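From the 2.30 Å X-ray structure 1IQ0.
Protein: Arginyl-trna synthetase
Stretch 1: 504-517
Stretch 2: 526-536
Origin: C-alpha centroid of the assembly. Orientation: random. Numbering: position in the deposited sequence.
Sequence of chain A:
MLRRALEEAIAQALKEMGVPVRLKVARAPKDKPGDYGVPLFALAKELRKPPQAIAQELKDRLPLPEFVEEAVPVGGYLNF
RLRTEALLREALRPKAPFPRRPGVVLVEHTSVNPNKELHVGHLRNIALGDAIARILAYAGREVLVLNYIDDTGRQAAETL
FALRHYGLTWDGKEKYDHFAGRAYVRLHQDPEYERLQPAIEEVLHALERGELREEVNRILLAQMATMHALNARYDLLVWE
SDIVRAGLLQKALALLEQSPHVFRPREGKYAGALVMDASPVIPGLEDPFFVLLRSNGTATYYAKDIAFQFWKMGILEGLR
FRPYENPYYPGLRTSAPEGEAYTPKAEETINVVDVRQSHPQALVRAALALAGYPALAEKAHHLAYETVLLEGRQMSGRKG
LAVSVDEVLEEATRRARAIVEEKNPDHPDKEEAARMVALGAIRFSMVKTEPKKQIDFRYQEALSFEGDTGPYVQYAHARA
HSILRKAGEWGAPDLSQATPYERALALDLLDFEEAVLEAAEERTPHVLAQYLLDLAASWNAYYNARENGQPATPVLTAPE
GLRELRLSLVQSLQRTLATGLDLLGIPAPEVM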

# COMPACT_ATOMS: atom_id res chain seq x y z
N ALA A 504 -10.54 -28.26 -4.96
CA ALA A 504 -10.90 -26.93 -5.43
C ALA A 504 -10.46 -25.85 -4.44
O ALA A 504 -9.92 -24.82 -4.84
N LEU A 505 -10.69 -26.07 -3.15
CA LEU A 505 -10.30 -25.09 -2.15
C LEU A 505 -8.78 -24.99 -2.02
O LEU A 505 -8.23 -23.90 -1.94
N ALA A 506 -8.11 -26.13 -2.01
CA ALA A 506 -6.65 -26.15 -1.91
C ALA A 506 -6.04 -25.35 -3.06
O ALA A 506 -5.08 -24.60 -2.87
N LEU A 507 -6.61 -25.50 -4.26
CA LEU A 507 -6.12 -24.79 -5.44
C LEU A 507 -6.22 -23.27 -5.27
O LEU A 507 -5.31 -22.54 -5.67
N ASP A 508 -7.31 -22.78 -4.68
CA ASP A 508 -7.42 -21.34 -4.47
C ASP A 508 -6.34 -20.88 -3.50
O ASP A 508 -5.83 -19.77 -3.60
N LEU A 509 -5.98 -21.76 -2.57
CA LEU A 509 -4.94 -21.45 -1.60
C LEU A 509 -3.57 -21.34 -2.26
O LEU A 509 -2.69 -20.62 -1.77
N LEU A 510 -3.37 -22.03 -3.38
CA LEU A 510 -2.10 -22.00 -4.08
C LEU A 510 -1.86 -20.68 -4.81
O LEU A 510 -0.75 -20.43 -5.28
N ASP A 511 -2.88 -19.83 -4.88
CA ASP A 511 -2.76 -18.54 -5.55
C ASP A 511 -2.40 -17.39 -4.63
O ASP A 511 -2.19 -16.27 -5.09
N PHE A 512 -2.33 -17.66 -3.33
CA PHE A 512 -2.01 -16.62 -2.36
C PHE A 512 -0.67 -15.91 -2.55
O PHE A 512 -0.60 -14.68 -2.56
N GLU A 513 0.40 -16.69 -2.68
CA GLU A 513 1.73 -16.11 -2.83
C GLU A 513 1.85 -15.28 -4.11
O GLU A 513 2.52 -14.24 -4.11
N GLU A 514 1.19 -15.70 -5.17
CA GLU A 514 1.25 -14.95 -6.42
C GLU A 514 0.53 -13.61 -6.26
O GLU A 514 0.96 -12.59 -6.82
N ALA A 515 -0.58 -13.61 -5.52
CA ALA A 515 -1.33 -12.38 -5.30
C ALA A 515 -0.45 -11.41 -4.51
O ALA A 515 -0.44 -10.21 -4.78
N VAL A 516 0.29 -11.94 -3.54
CA VAL A 516 1.16 -11.10 -2.73
C VAL A 516 2.34 -10.53 -3.54
O VAL A 516 2.64 -9.33 -3.45
N LEU A 517 2.99 -11.38 -4.33
CA LEU A 517 4.13 -10.94 -5.12
C LEU A 517 3.74 -10.01 -6.26
O LEU A 517 4.47 -9.07 -6.56
N HIS A 526 -4.66 -3.66 -4.16
CA HIS A 526 -5.99 -4.13 -4.51
C HIS A 526 -5.99 -5.56 -5.06
O HIS A 526 -7.00 -6.26 -4.99
N VAL A 527 -4.86 -6.00 -5.60
CA VAL A 527 -4.76 -7.36 -6.13
C VAL A 527 -4.82 -8.36 -4.96
O VAL A 527 -5.40 -9.43 -5.08
N LEU A 528 -4.23 -7.99 -3.83
CA LEU A 528 -4.24 -8.87 -2.67
C LEU A 528 -5.64 -8.83 -2.07
O LEU A 528 -6.20 -9.85 -1.68
N ALA A 529 -6.20 -7.62 -2.00
CA ALA A 529 -7.53 -7.43 -1.45
C ALA A 529 -8.52 -8.28 -2.22
O ALA A 529 -9.34 -8.98 -1.63
N GLN A 530 -8.45 -8.23 -3.55
CA GLN A 530 -9.35 -9.00 -4.39
C GLN A 530 -9.13 -10.50 -4.18
O GLN A 530 -10.09 -11.27 -4.14
N TYR A 531 -7.88 -10.93 -4.04
CA TYR A 531 -7.61 -12.34 -3.80
C TYR A 531 -8.29 -12.80 -2.51
O TYR A 531 -8.82 -13.91 -2.44
N LEU A 532 -8.25 -11.96 -1.48
CA LEU A 532 -8.84 -12.31 -0.20
C LEU A 532 -10.36 -12.45 -0.30
O LEU A 532 -10.95 -13.29 0.37
N LEU A 533 -10.99 -11.62 -1.13
CA LEU A 533 -12.43 -11.71 -1.32
C LEU A 533 -12.73 -13.05 -1.98
O LEU A 533 -13.64 -13.77 -1.55
N ASP A 534 -11.96 -13.39 -3.01
CA ASP A 534 -12.14 -14.65 -3.72
C ASP A 534 -11.92 -15.86 -2.81
O ASP A 534 -12.66 -16.84 -2.88
N LEU A 535 -10.89 -15.80 -1.97
CA LEU A 535 -10.60 -16.92 -1.09
C LEU A 535 -11.70 -17.07 -0.04
O LEU A 535 -12.11 -18.19 0.29
N ALA A 536 -12.17 -15.95 0.49
CA ALA A 536 -13.23 -15.98 1.49
C ALA A 536 -14.50 -16.53 0.85
O ALA A 536 -15.26 -17.26 1.50

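Two antiparallel helical stretches pack here, and the contact is organised around one residue of the second, Tyr531, whose CA-to-CB bond points toward the first (chi1 t) and which gives up more surface than any other.

Leu505 (t, p) starts sideways but bends its end inward, so that CD1 lies 4.5 Å from CD1 of Leu535, a loose apolar touch where the helix axes are still 10.4 Å apart at their closest. Leu535, also t, p, reaches across that gap. Its CD1 meets CB of Asp508 at 3.9 Å. Asp508 (m) contributes its backbone to the polar part of the contact: Tyr531 OH donates to Asp508 O at 2.7 Å. The carboxylate is engaged outside this interface. Leu509 is an m, t leucine whose CA-to-CB bond points away although its end returns; both methyls of Leu535 lie near Leu509 CD2, with Leu535 CD2 at 4.0 Å.

Next comes a type I turn, Leu509 to Phe512; Tyr531 OH lies 3.5 Å from Leu509 CA at its start. Asp511 (m) sets its CB 3.8 Å from Tyr531 CE1, and its backbone O sits over one face of the ring. Phe512 CA lies over a face too, 3.9 Å from the ring centroid, a CH-pi contact. The Phe512 CA-to-CB bond points sideways; with chi1 t, its CD1 lies 3.5 Å from Tyr531 CE2; the two rings meet obliquely, planes at 44°. Phe512 CE1 lies 4.3 Å from CD2 of Leu528 (chi1 t, chi2 between wells at -144°).

Beyond the turn the axes close to 8.4 Å, and the CA-to-CB bond of Ala515 points toward stretch 2. Its small CB fits 3.6 Å from Tyr531 CB, while Ala515 O lies 4.0 Å from CG1 of Val527 (t). Val516 (t) points away, yet its CG2 is 4.3 Å from CG of Leu528. Alanine at the close approach, Leu505, Leu509 and Leu535 at the wider end, and one tyrosine tied to the carbonyl of Asp508, just before the turn.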

# COMPACT_ATOMS: atom_id res chain seq x y z
CB ALA A 504 -12.41 -26.84 -5.68
CB LEU A 505 -10.89 -25.46 -0.78
CG LEU A 505 -10.49 -24.54 0.38
CD1 LEU A 505 -10.85 -23.09 0.06
CD2 LEU A 505 -11.20 -24.99 1.64
CB ALA A 506 -6.16 -27.59 -1.95
CB LEU A 507 -6.89 -25.25 -6.67
CG LEU A 507 -6.42 -24.81 -8.06
CD1 LEU A 507 -4.92 -25.09 -8.25
CD2 LEU A 507 -7.24 -25.58 -9.10
CB ASP A 508 -8.80 -20.96 -3.95
CG ASP A 508 -9.87 -21.10 -5.01
OD1 ASP A 508 -9.54 -20.88 -6.19
OD2 ASP A 508 -11.02 -21.42 -4.66
CB LEU A 509 -4.91 -22.52 -0.51
CG LEU A 509 -5.98 -22.38 0.57
CD1 LEU A 509 -6.06 -23.65 1.41
CD2 LEU A 509 -5.65 -21.17 1.44
CB LEU A 510 -1.99 -23.15 -5.10
CG LEU A 510 -2.03 -24.60 -4.62
CD1 LEU A 510 -1.48 -25.49 -5.72
CD2 LEU A 510 -1.21 -24.79 -3.37
CB ASP A 511 -4.06 -18.20 -6.28
CG ASP A 511 -4.38 -19.17 -7.38
OD1 ASP A 511 -3.43 -19.66 -8.03
OD2 ASP A 511 -5.57 -19.44 -7.62
CB PHE A 512 -2.06 -17.20 -0.95
CG PHE A 512 -1.58 -16.25 0.11
CD1 PHE A 512 -2.27 -15.07 0.37
CD2 PHE A 512 -0.42 -16.52 0.83
CE1 PHE A 512 -1.82 -14.18 1.33
CE2 PHE A 512 0.04 -15.64 1.80
CZ PHE A 512 -0.66 -14.46 2.05
CB GLU A 513 2.79 -17.22 -2.77
CG GLU A 513 2.80 -17.96 -1.42
CD GLU A 513 4.05 -18.80 -1.19
OE1 GLU A 513 4.42 -19.60 -2.08
OE2 GLU A 513 4.66 -18.67 -0.11
CB GLU A 514 0.61 -15.74 -7.56
CG GLU A 514 0.75 -15.08 -8.93
CD GLU A 514 2.20 -14.81 -9.31
OE1 GLU A 514 3.04 -15.71 -9.13
OE2 GLU A 514 2.50 -13.70 -9.80
CB ALA A 515 -2.62 -12.67 -4.53
CB VAL A 516 1.73 -11.87 -1.53
CG1 VAL A 516 2.75 -11.00 -0.80
CG2 VAL A 516 0.60 -12.26 -0.59
CB LEU A 517 4.89 -12.15 -5.67
CG LEU A 517 5.55 -13.00 -4.58
CD1 LEU A 517 6.29 -14.18 -5.20
CD2 LEU A 517 6.52 -12.13 -3.78
CB HIS A 526 -6.68 -3.19 -5.51
CG HIS A 526 -6.11 -3.26 -6.90
ND1 HIS A 526 -5.12 -2.41 -7.34
CD2 HIS A 526 -6.40 -4.07 -7.94
CE1 HIS A 526 -4.82 -2.70 -8.59
NE2 HIS A 526 -5.59 -3.70 -8.98
CB VAL A 527 -3.46 -7.57 -6.94
CG1 VAL A 527 -3.29 -9.04 -7.30
CG2 VAL A 527 -3.53 -6.74 -8.23
CB LEU A 528 -3.24 -8.41 -1.62
CG LEU A 528 -2.67 -9.44 -0.64
CD1 LEU A 528 -2.48 -8.78 0.71
CD2 LEU A 528 -3.57 -10.66 -0.51
CB ALA A 529 -7.92 -5.95 -1.54
CB GLN A 530 -9.15 -8.63 -5.86
CG GLN A 530 -10.11 -9.32 -6.82
CD GLN A 530 -11.56 -9.10 -6.45
OE1 GLN A 530 -12.02 -7.95 -6.31
NE2 GLN A 530 -12.31 -10.19 -6.30
CB TYR A 531 -6.11 -12.62 -3.67
CG TYR A 531 -5.84 -14.02 -3.16
CD1 TYR A 531 -6.04 -15.14 -3.98
CD2 TYR A 531 -5.47 -14.25 -1.83
CE1 TYR A 531 -5.86 -16.44 -3.50
CE2 TYR A 531 -5.30 -15.55 -1.33
CZ TYR A 531 -5.50 -16.64 -2.18
OH TYR A 531 -5.34 -17.93 -1.70
CB LEU A 532 -8.46 -11.28 0.86
CG LEU A 532 -6.97 -11.25 1.23
CD1 LEU A 532 -6.74 -10.23 2.33
CD2 LEU A 532 -6.51 -12.64 1.69
CB LEU A 533 -12.93 -10.57 -2.22
CG LEU A 533 -13.12 -9.21 -1.56
CD1 LEU A 533 -13.56 -8.17 -2.58
CD2 LEU A 533 -14.16 -9.33 -0.45
CB ASP A 534 -11.20 -14.73 -4.92
CG ASP A 534 -11.49 -13.67 -5.97
OD1 ASP A 534 -12.64 -13.19 -6.05
OD2 ASP A 534 -10.57 -13.32 -6.74
CB LEU A 535 -9.24 -16.74 -0.40
CG LEU A 535 -8.82 -17.94 0.46
CD1 LEU A 535 -8.71 -19.21 -0.42
CD2 LEU A 535 -7.49 -17.64 1.12
CB ALA A 536 -13.47 -14.58 2.04